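PDB 3DLJ: beta-Ala-His dipeptidase from Homo sapiens, which hydrolyses the peptide bond of Xaa-His dipeptides, carnosine and anserine above all, with two zinc ions bound to each subunit. Local coordinates for residues A[137-143]-A[456-462]; A[207-211]-A[451-455]; A[39-43]-A[111-115]; A[30-35]-A[145-149]; A[216-221]-A[444-448]. All coordinates share one frame; numbering follows the deposited sequence.

In the fold
Interaction 1 lies at the two-zinc site: its Asp-143 bridges both ions and its His-456 binds one. Arg-139 ties it to interaction 3, with NE 2.8 Å from Gln-114 O and NH1 2.8 Å from Pro-115 O; interaction 3 carries Asp-112, probably an active-site residue as in relatives. Helix 141-160 leads from interaction 1 into interaction 4, where Lys-145 NZ reaches Ser-39 OG of interaction 3 at 2.8 Å. Toward interaction 2, Thr-142 OG1 stands 2.7 Å from Asp-453 OD2, and Trp-209 NE1 of interaction 2 lies 2.9 Å from Pro-447 O of interaction 5. The centres of interactions 3 and 5 are about 23 Å apart.

Interaction 1 of 5, residues A[137-143]-A[456-462]; sequences YGRGATD and HSQNEKI. With ZN (zinc ion), chain C; ZN (zinc ion), chain D.
Glu-460 reaches into the segment of residues 138-143 on an extended chain, CG anti to the backbone N (chi1 -177°). Glu-460 CB passes Gly-138 O at 3.6 Å, CG stays beside it, and Glu-460 CD draws up to Gly-140 N at 3.4 Å. Glu-460 OE1 forms a salt bridge with Arg-139 NH2 (2.9 Å) through its anti lone pair, in the guanidinium plane, and accepts Gly-140 N from above the carboxylate plane. Glu-460 OE2 accepts Thr-142 N (3.0 Å) and Asp-143 N. Four bonds grip the buried carboxylate and tie the type II turn of residues 138-141 to the helix start. Arg-139 NH2 also donates to Ser-457 O, NE to Gln-114 O and NH1 to Pro-115 O. Holding Asp-143 N, Glu-460 probably helps position that zinc ligand from the second shell. Asp-143 OD2 binds one zinc ion (2.2 Å) with His-456 NE2 (2.0 Å) and Glu-178; OD1 binds the other with His-110 and Asp-206. The Asp-143 carboxylate and His-456 ring are nearly coplanar (5°). Tyr-137, one ring face against Lys-461 CB, pairs antiparallel with Lys-461 in the sheet of strands 130-132, 135-137 and 461-463; Ile-462 CG2 against Ala-141 and the Glu-460 bonds join this sheet to helix 141-160.

Interaction 2 of 5, residues A[207-211]-A[451-455]; sequences NLWIS and VDDGE
Leu-208 turns its CG opposite the carbonyl carbon (chi1 -48°), while Glu-455 holds CG between its backbone N and carbonyl carbon (chi1 77°) and bends again at chi2; with these torsions the two side chains come at each other from opposite directions. Leu-208 CD1 comes to 3.2 Å from Glu-455 OE1 and to 3.7 Å from Glu-455 CD. The other methyl, Leu-208 CD2, lies 4.2 Å from Asp-453 OD2. Beyond Leu-208 the two loops meet through Val-451. Val-451 CB rests 3.4 Å from Trp-209 O, and CG2, anti to the valine N, is 3.5 Å from Ile-210 O and 4.4 Å from Ile-210 CD1. The Trp-209 indole points away from Val-451 to Trp-465 and Asn-466 of helix 464-482, its NE1 bonded to Pro-447 O. Together these residues join the loop after Asp-206, a zinc ligand, to the loop before His-456. The nearest atom of the Glu-455 side chain is about 6 Å from a zinc ion. No hydrogen bond crosses the contact: methyl groups meet carboxylate and carbonyl oxygens, so cohesion between the loops is by van der Waals packing, whereas Asp-453 spends its polar atoms on Thr-142 and Lys-461.

Interaction 3 of 5, residues A[39-43]-A[111-115]; sequences SDSVQ and LDVQP
Ser-39 and Ser-41 both hold OG between their own backbone N and carbonyl carbon (chi1 49° and 62°), and each hydroxyl bonds across to the 111-115 loop. Ser-39 OG donates to Leu-111 O at 2.7 Å, in the carbonyl plane, and also pairs with Lys-145 NZ. Ser-41 OG donates to Asp-112 OD2 at 2.7 Å, on the anti lone pair. Between them Val-113 N donates to Ser-39 O (3.1 Å) from above the carbonyl plane, the bond of a lone backbone bridge. The loop of residues 111-115 follows strand 104-110 and completes the His-x-Asp motif of M20 peptidases: His-110 is a zinc ligand, and Asp-112, probably catalytic by analogy, also takes Glu-178 N on OD2. With CG anti to its backbone N (chi1 178°), Asp-40 swings its carboxylate back over its own loop: Asp-40 OD1 accepts Val-42 N at 3.0 Å, an Asx turn, and Gln-43 N as well, while Asp-40 OD2 takes Gln-43 NE2 at 2.7 Å. The carboxylate so fixed lies crosswise to Pro-115, Asp-40 OD2 3.3 Å from Pro-115 CA. Val-42 crosses the Pro-115 side chain at about a right angle, Val-42 CB 3.7 Å from Pro-115 CD.

Interaction 4 of 5, residues A[30-35]-A[145-149]; sequences TLKEWV and KGPVL
Leu-31 and Gly-146 mark the nearest backbones of two helical segments, their CA atoms 6.5 Å apart; the short axes approach to 10.1 Å at 134° between N-to-C directions, an oblique crossing, nearer antiparallel than parallel. Leu-31 CD1 lies 3.6 Å from Gly-146 N; a side chain at Gly-146 would run into Pro-147 CD. One residue on, Pro-147 has no N-H for the preceding turn, and helix 141-160 is kinked there. Leu-149 fills the space between the helices: CD1 packs on Leu-31, and CD2 sits over one face of the Trp-34 indole, 3.6 Å from the centroid of the six-membered ring and only 6° off its normal, a CH-pi contact. Val-148 CG1 meets the indole at the edge, 4.3 Å from Trp-34 CZ3. Lys-145, extended beyond CG, runs along to the C-terminal end of helix 24-35, where NZ donates to Trp-34 O at 3.0 Å. A water accepts from Lys-145 NZ at 2.8 Å and donates to Val-35 O; with Ser-39 OG as a further partner, the buried ammonium is well satisfied, and its charge probably suits the carbonyl end of the helix. An alanine in place of Trp-34 is likely to leave Leu-149 CD2 without its ring face and open a gap between the helices. Trp-34 touches Met-55, Val-58 and Thr-62 of helix 46-65, while Leu-31 and Leu-149 both reach Tyr-467 of helix 464-482, so the pair packs among those two helices and, through Leu-111, the loop after strand 104-110.

Interaction 5 of 5, residues A[216-221]-A[444-448]; sequences AITYGT and VLIPL
Thr-218 N donates to Leu-445 O at 3.2 Å in a nearly straight bond (174°) where the segments pass in opposite directions. It brings the start of strand 216-232, part of a five-stranded mixed sheet, against strand 444-445, an edge strand of the six-stranded mixed sheet within this chain, whose neighbouring strand 201-204 leads to the zinc ligand Asp-206. With CG beside its backbone N (chi1 -50°), Leu-445 touches two threonine methyls through CD1, 3.9 Å from Thr-218 CG2 and 4.0 Å from Thr-221 CG2. Leu-445 CB also lies over the backbone, 3.3 Å from Thr-218 O, an oxygen also hydrogen-bonded to Tyr-405 OH. Ile-217 CG2 approaches Leu-445 O, while the rest of that side chain goes to helix 403-416. Two residues beyond Leu-445, Pro-447 has no N-H to carry the pairing on and offers its ring instead. CG and CD do the touching: Pro-447 CG is 4.0 Å from Ala-216 CB and 3.7 Å from Thr-218 OG1. A glycine here would probably open a gap beside Ala-216 and leave the chain of residues 444-448 freer to turn. Pro-447 CD lies closer still, 3.3 Å from Ala-216 O.

Interaction 1 of 5, residues A[137-143]-A[456-462]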
# COMPACT_ATOMS: atom_id res chain seq x y z
N TYR A 137 15.39 -2.84 -9.43
CA TYR A 137 14.73 -4.00 -8.82
C TYR A 137 15.19 -4.23 -7.39
O TYR A 137 16.39 -4.25 -7.12
CB TYR A 137 15.03 -5.26 -9.64
CG TYR A 137 14.22 -5.35 -10.90
CD1 TYR A 137 14.74 -4.96 -12.12
CD2 TYR A 137 12.92 -5.86 -10.86
CE1 TYR A 137 13.98 -5.06 -13.29
CE2 TYR A 137 12.16 -5.95 -12.01
CZ TYR A 137 12.69 -5.57 -13.21
OH TYR A 137 11.89 -5.68 -14.33
N GLY A 138 14.23 -4.43 -6.48
CA GLY A 138 14.56 -4.64 -5.09
C GLY A 138 13.33 -4.48 -4.23
O GLY A 138 12.40 -3.74 -4.59
N ARG A 139 13.32 -5.16 -3.10
CA ARG A 139 12.20 -5.03 -2.16
C ARG A 139 12.19 -3.64 -1.50
O ARG A 139 13.19 -3.21 -0.91
CB ARG A 139 12.24 -6.17 -1.11
CG ARG A 139 11.31 -5.94 0.07
CD ARG A 139 9.81 -5.90 -0.37
NE ARG A 139 9.26 -7.25 -0.51
CZ ARG A 139 8.72 -7.76 -1.62
NH1 ARG A 139 8.29 -9.01 -1.59
NH2 ARG A 139 8.57 -7.05 -2.75
N GLY A 140 11.05 -2.95 -1.59
CA GLY A 140 10.92 -1.58 -1.08
C GLY A 140 11.26 -0.49 -2.08
O GLY A 140 11.23 0.69 -1.73
N ALA A 141 11.62 -0.86 -3.31
CA ALA A 141 11.99 0.14 -4.34
C ALA A 141 10.87 1.13 -4.62
O ALA A 141 11.10 2.33 -4.66
CB ALA A 141 12.44 -0.54 -5.65
N THR A 142 9.66 0.60 -4.82
CA THR A 142 8.45 1.43 -4.98
C THR A 142 7.67 1.55 -3.63
O THR A 142 7.09 2.59 -3.33
CB THR A 142 7.53 0.89 -6.11
OG1 THR A 142 6.88 2.00 -6.77
CG2 THR A 142 6.45 -0.04 -5.57
N ASP A 143 7.69 0.49 -2.82
CA ASP A 143 6.87 0.39 -1.59
C ASP A 143 7.72 0.15 -0.30
O ASP A 143 7.89 -0.99 0.11
CB ASP A 143 5.86 -0.76 -1.79
CG ASP A 143 4.80 -0.85 -0.70
OD1 ASP A 143 4.66 0.09 0.13
OD2 ASP A 143 4.09 -1.88 -0.68
N HIS A 456 4.67 -5.81 -3.20
CA HIS A 456 4.25 -7.01 -2.43
C HIS A 456 4.40 -8.30 -3.24
O HIS A 456 3.70 -9.29 -2.96
CB HIS A 456 2.78 -6.91 -1.99
CG HIS A 456 2.49 -5.79 -1.05
ND1 HIS A 456 1.45 -5.83 -0.15
CD2 HIS A 456 3.10 -4.59 -0.87
CE1 HIS A 456 1.44 -4.72 0.56
NE2 HIS A 456 2.43 -3.94 0.14
N SER A 457 5.26 -8.29 -4.26
CA SER A 457 5.48 -9.44 -5.14
C SER A 457 6.95 -9.66 -5.34
O SER A 457 7.76 -8.85 -4.89
CB SER A 457 4.87 -9.20 -6.52
OG SER A 457 3.49 -8.94 -6.38
N GLN A 458 7.28 -10.75 -6.03
CA GLN A 458 8.63 -11.04 -6.50
C GLN A 458 8.96 -10.04 -7.58
O GLN A 458 8.08 -9.66 -8.36
CB GLN A 458 8.72 -12.44 -7.11
CG GLN A 458 7.98 -13.52 -6.35
CD GLN A 458 6.59 -13.77 -6.91
OE1 GLN A 458 5.86 -12.84 -7.23
NE2 GLN A 458 6.23 -15.04 -7.04
N ASN A 459 10.22 -9.62 -7.63
CA ASN A 459 10.74 -8.73 -8.68
C ASN A 459 10.06 -7.36 -8.70
O ASN A 459 9.77 -6.81 -9.77
CB ASN A 459 10.72 -9.46 -10.04
CG ASN A 459 11.45 -10.80 -9.98
OD1 ASN A 459 12.62 -10.85 -9.62
ND2 ASN A 459 10.75 -11.89 -10.29
N GLU A 460 9.81 -6.82 -7.50
CA GLU A 460 9.46 -5.42 -7.29
C GLU A 460 10.56 -4.50 -7.85
O GLU A 460 11.73 -4.79 -7.71
CB GLU A 460 9.31 -5.12 -5.79
CG GLU A 460 8.87 -3.69 -5.53
CD GLU A 460 8.79 -3.32 -4.08
OE1 GLU A 460 8.80 -4.22 -3.18
OE2 GLU A 460 8.68 -2.10 -3.83
N LYS A 461 10.16 -3.38 -8.44
CA LYS A 461 11.09 -2.37 -8.95
C LYS A 461 10.43 -1.00 -8.81
O LYS A 461 9.21 -0.90 -8.60
CB LYS A 461 11.40 -2.61 -10.44
CG LYS A 461 10.11 -2.66 -11.26
CD LYS A 461 10.25 -2.18 -12.65
CE LYS A 461 8.93 -2.21 -13.41
NZ LYS A 461 8.26 -0.88 -13.40
N ILE A 462 11.25 0.04 -8.94
CA ILE A 462 10.78 1.34 -9.35
C ILE A 462 11.60 1.69 -10.59
O ILE A 462 12.80 1.37 -10.65
CB ILE A 462 10.87 2.42 -8.23
CG1 ILE A 462 10.05 3.67 -8.63
CG2 ILE A 462 12.36 2.76 -7.87
CD1 ILE A 462 9.93 4.71 -7.57
ZN ZN C . 2.99 -2.27 1.14
ZN ZN D . 3.56 1.15 1.34

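Interaction 2 of 5, residues A[207-211]-A[451-455]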
# COMPACT_ATOMS: atom_id res chain seq x y z
N ASN A 207 1.56 4.64 -4.04
CA ASN A 207 0.57 4.08 -4.96
C ASN A 207 1.03 4.27 -6.39
O ASN A 207 2.04 4.94 -6.64
CB ASN A 207 -0.83 4.64 -4.71
CG ASN A 207 -0.88 6.16 -4.65
OD1 ASN A 207 -0.24 6.81 -3.80
ND2 ASN A 207 -1.68 6.73 -5.52
N LEU A 208 0.32 3.63 -7.32
CA LEU A 208 0.78 3.50 -8.68
C LEU A 208 -0.10 4.23 -9.71
O LEU A 208 -1.30 4.44 -9.49
CB LEU A 208 0.84 2.01 -9.04
CG LEU A 208 1.52 1.04 -8.06
CD1 LEU A 208 1.54 -0.33 -8.67
CD2 LEU A 208 2.92 1.49 -7.66
N TRP A 209 0.51 4.59 -10.84
CA TRP A 209 -0.23 5.05 -12.01
C TRP A 209 -0.95 3.85 -12.61
O TRP A 209 -0.73 2.73 -12.17
CB TRP A 209 0.68 5.69 -13.06
CG TRP A 209 1.57 6.82 -12.59
CD1 TRP A 209 1.39 7.62 -11.50
CD2 TRP A 209 2.77 7.25 -13.22
NE1 TRP A 209 2.42 8.52 -11.40
CE2 TRP A 209 3.29 8.32 -12.44
CE3 TRP A 209 3.48 6.83 -14.35
CZ2 TRP A 209 4.47 8.99 -12.77
CZ3 TRP A 209 4.67 7.50 -14.69
CH2 TRP A 209 5.15 8.57 -13.89
N ILE A 210 -1.81 4.08 -13.59
CA ILE A 210 -2.52 2.98 -14.25
C ILE A 210 -2.03 2.81 -15.70
O ILE A 210 -2.13 1.74 -16.27
CB ILE A 210 -4.08 3.12 -14.11
CG1 ILE A 210 -4.81 1.80 -14.43
CG2 ILE A 210 -4.62 4.32 -14.94
CD1 ILE A 210 -4.95 0.82 -13.22
N SER A 211 -1.47 3.86 -16.26
CA SER A 211 -0.99 3.82 -17.66
C SER A 211 0.40 4.44 -17.74
O SER A 211 0.83 5.09 -16.78
CB SER A 211 -1.97 4.55 -18.59
N VAL A 451 2.43 1.22 -13.06
CA VAL A 451 1.40 0.18 -12.94
C VAL A 451 2.00 -1.20 -12.75
O VAL A 451 1.43 -2.06 -12.07
CB VAL A 451 0.45 0.25 -14.20
CG1 VAL A 451 1.17 -0.19 -15.49
CG2 VAL A 451 -0.84 -0.54 -13.98
N ASP A 452 3.19 -1.42 -13.33
CA ASP A 452 3.83 -2.73 -13.30
C ASP A 452 4.99 -2.88 -12.30
O ASP A 452 5.85 -3.76 -12.44
CB ASP A 452 4.25 -3.13 -14.71
CG ASP A 452 5.36 -2.23 -15.27
OD1 ASP A 452 5.62 -1.13 -14.74
OD2 ASP A 452 5.99 -2.65 -16.27
N ASP A 453 5.01 -2.04 -11.27
CA ASP A 453 6.09 -2.02 -10.28
C ASP A 453 6.16 -3.28 -9.44
O ASP A 453 7.22 -3.62 -8.94
CB ASP A 453 6.01 -0.78 -9.40
CG ASP A 453 6.66 0.47 -10.05
OD1 ASP A 453 7.10 0.41 -11.20
OD2 ASP A 453 6.72 1.53 -9.41
N GLY A 454 5.03 -3.98 -9.28
CA GLY A 454 5.00 -5.27 -8.58
C GLY A 454 5.21 -5.18 -7.08
O GLY A 454 5.88 -6.03 -6.49
N GLU A 455 4.62 -4.18 -6.44
CA GLU A 455 4.66 -4.11 -4.97
C GLU A 455 4.04 -5.36 -4.30
O GLU A 455 3.02 -5.90 -4.78
CB GLU A 455 4.05 -2.79 -4.46
CG GLU A 455 2.51 -2.67 -4.44
CD GLU A 455 1.84 -2.73 -5.82
OE1 GLU A 455 2.54 -2.74 -6.87
OE2 GLU A 455 0.59 -2.75 -5.86

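Interaction 3 of 5, residues A[39-43]-A[111-115]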
# COMPACT_ATOMS: atom_id res chain seq x y z
N SER A 39 14.50 -4.23 6.36
CA SER A 39 13.57 -3.67 7.35
C SER A 39 12.19 -4.35 7.35
O SER A 39 11.13 -3.71 7.32
CB SER A 39 13.44 -2.16 7.17
OG SER A 39 13.20 -1.83 5.81
N ASP A 40 12.22 -5.67 7.45
CA ASP A 40 11.03 -6.51 7.33
C ASP A 40 10.24 -6.47 8.67
O ASP A 40 10.72 -6.97 9.70
CB ASP A 40 11.53 -7.91 6.96
CG ASP A 40 10.43 -8.95 6.84
OD1 ASP A 40 9.33 -8.78 7.39
OD2 ASP A 40 10.71 -10.00 6.19
N SER A 41 9.06 -5.86 8.65
CA SER A 41 8.21 -5.71 9.84
C SER A 41 7.24 -6.87 10.09
O SER A 41 6.61 -6.93 11.14
CB SER A 41 7.40 -4.43 9.77
OG SER A 41 6.52 -4.47 8.65
N VAL A 42 7.11 -7.75 9.10
CA VAL A 42 6.04 -8.75 9.10
C VAL A 42 6.51 -10.04 9.80
O VAL A 42 5.71 -10.69 10.47
CB VAL A 42 5.49 -9.00 7.64
CG1 VAL A 42 4.58 -10.23 7.55
CG2 VAL A 42 4.76 -7.77 7.11
N GLN A 43 7.79 -10.37 9.65
CA GLN A 43 8.40 -11.51 10.33
C GLN A 43 8.73 -11.16 11.79
O GLN A 43 9.47 -10.20 12.06
CB GLN A 43 9.63 -12.06 9.57
CG GLN A 43 9.29 -12.61 8.16
CD GLN A 43 10.46 -13.35 7.48
OE1 GLN A 43 10.83 -14.47 7.87
NE2 GLN A 43 11.05 -12.71 6.47
N LEU A 111 9.12 2.97 6.22
CA LEU A 111 10.42 2.38 5.83
C LEU A 111 10.53 0.88 6.14
O LEU A 111 11.58 0.28 5.92
CB LEU A 111 11.57 3.19 6.41
CG LEU A 111 11.69 4.58 5.75
CD1 LEU A 111 12.70 5.40 6.51
CD2 LEU A 111 12.11 4.47 4.29
N ASP A 112 9.44 0.28 6.60
CA ASP A 112 9.32 -1.18 6.62
C ASP A 112 8.83 -1.72 5.28
O ASP A 112 8.11 -1.03 4.54
CB ASP A 112 8.38 -1.66 7.75
CG ASP A 112 6.97 -1.16 7.58
OD1 ASP A 112 6.79 0.06 7.33
OD2 ASP A 112 6.03 -1.99 7.68
N VAL A 113 9.24 -2.96 5.00
CA VAL A 113 8.93 -3.65 3.75
C VAL A 113 8.23 -5.02 4.03
O VAL A 113 8.33 -5.58 5.15
CB VAL A 113 10.22 -3.84 2.87
CG1 VAL A 113 10.79 -2.49 2.43
CG2 VAL A 113 11.27 -4.62 3.64
N GLN A 114 7.51 -5.50 3.01
CA GLN A 114 6.98 -6.86 2.94
C GLN A 114 8.16 -7.84 2.86
O GLN A 114 9.19 -7.50 2.27
CB GLN A 114 6.10 -7.02 1.69
CG GLN A 114 4.69 -6.44 1.83
CD GLN A 114 3.78 -7.27 2.76
OE1 GLN A 114 3.76 -8.50 2.69
NE2 GLN A 114 3.05 -6.61 3.64
N PRO A 115 8.01 -9.05 3.44
CA PRO A 115 9.06 -10.07 3.33
C PRO A 115 9.46 -10.33 1.87
O PRO A 115 8.64 -10.18 0.96
CB PRO A 115 8.41 -11.32 3.92
CG PRO A 115 7.40 -10.80 4.88
CD PRO A 115 6.86 -9.54 4.21

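Interaction 4 of 5, residues A[30-35]-A[145-149]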
# COMPACT_ATOMS: atom_id res chain seq x y z
N THR A 30 21.87 5.92 -2.89
CA THR A 30 21.23 5.99 -1.59
C THR A 30 20.06 4.99 -1.52
O THR A 30 19.91 4.27 -0.54
CB THR A 30 20.73 7.38 -1.24
OG1 THR A 30 21.85 8.28 -1.25
CG2 THR A 30 20.11 7.39 0.16
N LEU A 31 19.26 4.91 -2.59
CA LEU A 31 18.18 3.95 -2.59
C LEU A 31 18.70 2.51 -2.46
O LEU A 31 18.15 1.71 -1.71
CB LEU A 31 17.28 4.14 -3.82
CG LEU A 31 16.09 3.18 -3.94
CD1 LEU A 31 15.20 3.23 -2.70
CD2 LEU A 31 15.28 3.47 -5.23
N LYS A 32 19.76 2.17 -3.20
CA LYS A 32 20.44 0.88 -3.10
C LYS A 32 20.83 0.56 -1.64
O LYS A 32 20.60 -0.55 -1.16
CB LYS A 32 21.67 0.86 -4.02
CG LYS A 32 22.43 -0.48 -4.05
CD LYS A 32 23.47 -0.48 -5.19
CE LYS A 32 23.81 -1.92 -5.64
NZ LYS A 32 24.93 -2.50 -4.84
N GLU A 33 21.39 1.57 -0.96
CA GLU A 33 21.77 1.45 0.45
C GLU A 33 20.58 1.31 1.38
O GLU A 33 20.65 0.57 2.35
CB GLU A 33 22.62 2.63 0.90
CG GLU A 33 24.01 2.66 0.28
CD GLU A 33 24.69 4.01 0.42
OE1 GLU A 33 25.76 4.18 -0.20
OE2 GLU A 33 24.17 4.91 1.12
N TRP A 34 19.49 2.03 1.12
CA TRP A 34 18.30 1.89 1.98
C TRP A 34 17.60 0.54 1.79
O TRP A 34 17.14 -0.05 2.74
CB TRP A 34 17.33 3.07 1.83
CG TRP A 34 17.75 4.33 2.55
CD1 TRP A 34 19.03 4.74 2.81
CD2 TRP A 34 16.89 5.38 3.03
NE1 TRP A 34 19.02 5.96 3.45
CE2 TRP A 34 17.72 6.38 3.60
CE3 TRP A 34 15.50 5.57 3.04
CZ2 TRP A 34 17.21 7.54 4.19
CZ3 TRP A 34 14.98 6.74 3.63
CH2 TRP A 34 15.84 7.71 4.19
N VAL A 35 17.53 0.06 0.55
CA VAL A 35 16.96 -1.23 0.18
C VAL A 35 17.72 -2.43 0.80
O VAL A 35 17.11 -3.44 1.16
CB VAL A 35 16.86 -1.37 -1.39
CG1 VAL A 35 16.79 -2.85 -1.83
CG2 VAL A 35 15.66 -0.56 -1.94
N LYS A 145 10.47 2.88 -0.13
CA LYS A 145 11.76 3.60 0.07
C LYS A 145 12.05 4.56 -1.08
O LYS A 145 12.52 5.68 -0.85
CB LYS A 145 12.91 2.60 0.29
CG LYS A 145 12.84 1.89 1.66
CD LYS A 145 13.66 0.60 1.75
CE LYS A 145 13.67 0.08 3.17
NZ LYS A 145 14.44 -1.20 3.33
N GLY A 146 11.74 4.14 -2.31
CA GLY A 146 11.85 5.01 -3.49
C GLY A 146 11.14 6.36 -3.34
O GLY A 146 11.78 7.41 -3.46
N PRO A 147 9.81 6.36 -3.14
CA PRO A 147 9.09 7.62 -2.96
C PRO A 147 9.44 8.41 -1.68
O PRO A 147 9.39 9.64 -1.69
CB PRO A 147 7.60 7.20 -3.01
CG PRO A 147 7.58 5.91 -3.69
CD PRO A 147 8.87 5.22 -3.20
N VAL A 148 9.79 7.75 -0.59
CA VAL A 148 10.28 8.49 0.58
C VAL A 148 11.57 9.24 0.24
O VAL A 148 11.73 10.41 0.59
CB VAL A 148 10.47 7.62 1.85
CG1 VAL A 148 11.13 8.42 2.97
CG2 VAL A 148 9.14 7.08 2.33
N LEU A 149 12.47 8.56 -0.46
CA LEU A 149 13.77 9.16 -0.82
C LEU A 149 13.64 10.22 -1.88
O LEU A 149 14.38 11.17 -1.86
CB LEU A 149 14.79 8.09 -1.25
CG LEU A 149 15.54 7.46 -0.06
CD1 LEU A 149 16.36 6.23 -0.51
CD2 LEU A 149 16.44 8.50 0.63
O HOH W 1 14.38 -3.19 1.34

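Interaction 5 of 5, residues A[216-221]-A[444-448]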
# COMPACT_ATOMS: atom_id res chain seq x y z
N ALA A 216 -0.62 10.45 -12.73
CA ALA A 216 -1.90 10.42 -12.08
C ALA A 216 -1.88 11.16 -10.77
O ALA A 216 -0.81 11.40 -10.20
CB ALA A 216 -2.33 8.98 -11.86
N ILE A 217 -3.08 11.54 -10.33
CA ILE A 217 -3.34 11.90 -8.94
C ILE A 217 -4.50 11.03 -8.46
O ILE A 217 -5.48 10.85 -9.18
CB ILE A 217 -3.67 13.42 -8.76
CG1 ILE A 217 -2.45 14.28 -9.02
CG2 ILE A 217 -4.12 13.71 -7.34
CD1 ILE A 217 -2.79 15.64 -9.62
N THR A 218 -4.38 10.50 -7.24
CA THR A 218 -5.31 9.51 -6.71
C THR A 218 -6.15 10.13 -5.60
O THR A 218 -5.62 10.70 -4.65
CB THR A 218 -4.54 8.26 -6.23
OG1 THR A 218 -3.69 7.80 -7.30
CG2 THR A 218 -5.49 7.13 -5.77
N TYR A 219 -7.48 10.03 -5.73
CA TYR A 219 -8.39 10.73 -4.83
C TYR A 219 -9.41 9.82 -4.15
O TYR A 219 -10.26 10.30 -3.39
CB TYR A 219 -9.14 11.85 -5.57
CG TYR A 219 -10.15 11.36 -6.59
CD1 TYR A 219 -11.50 11.15 -6.23
CD2 TYR A 219 -9.77 11.15 -7.92
CE1 TYR A 219 -12.42 10.71 -7.17
CE2 TYR A 219 -10.69 10.72 -8.86
CZ TYR A 219 -12.01 10.51 -8.48
OH TYR A 219 -12.91 10.08 -9.42
N GLY A 220 -9.34 8.52 -4.43
CA GLY A 220 -10.19 7.56 -3.76
C GLY A 220 -9.59 6.18 -3.70
O GLY A 220 -8.85 5.79 -4.60
N THR A 221 -9.91 5.45 -2.63
CA THR A 221 -9.39 4.10 -2.41
C THR A 221 -10.51 3.13 -2.01
O THR A 221 -11.53 3.54 -1.51
CB THR A 221 -8.27 4.08 -1.30
OG1 THR A 221 -8.82 4.56 -0.06
CG2 THR A 221 -7.07 4.93 -1.67
N VAL A 444 -3.43 14.29 0.19
CA VAL A 444 -3.28 14.17 -1.26
C VAL A 444 -2.39 12.97 -1.62
O VAL A 444 -1.27 12.84 -1.12
CB VAL A 444 -2.75 15.49 -1.92
CG1 VAL A 444 -1.47 15.95 -1.24
CG2 VAL A 444 -2.51 15.31 -3.42
N LEU A 445 -2.90 12.09 -2.47
CA LEU A 445 -2.10 10.94 -2.90
C LEU A 445 -1.41 11.20 -4.23
O LEU A 445 -2.04 11.29 -5.27
CB LEU A 445 -2.94 9.65 -2.96
CG LEU A 445 -3.79 9.28 -1.75
CD1 LEU A 445 -4.60 8.07 -2.11
CD2 LEU A 445 -2.95 9.01 -0.52
N ILE A 446 -0.08 11.30 -4.17
CA ILE A 446 0.73 11.51 -5.37
C ILE A 446 1.52 10.23 -5.70
O ILE A 446 2.57 9.98 -5.13
CB ILE A 446 1.69 12.72 -5.21
CG1 ILE A 446 0.92 13.94 -4.65
CG2 ILE A 446 2.33 13.06 -6.55
CD1 ILE A 446 1.76 15.19 -4.38
N PRO A 447 1.00 9.42 -6.63
CA PRO A 447 1.65 8.18 -7.00
C PRO A 447 2.95 8.46 -7.76
O PRO A 447 2.96 9.32 -8.62
CB PRO A 447 0.61 7.49 -7.89
CG PRO A 447 -0.28 8.60 -8.43
CD PRO A 447 -0.24 9.69 -7.40
N LEU A 448 4.04 7.76 -7.39
CA LEU A 448 5.29 7.79 -8.18
C LEU A 448 5.52 6.49 -8.95
O LEU A 448 6.26 6.47 -9.94
CB LEU A 448 6.52 8.09 -7.31
CG LEU A 448 6.79 9.48 -6.72
CD1 LEU A 448 8.29 9.67 -6.46
CD2 LEU A 448 6.28 10.53 -7.64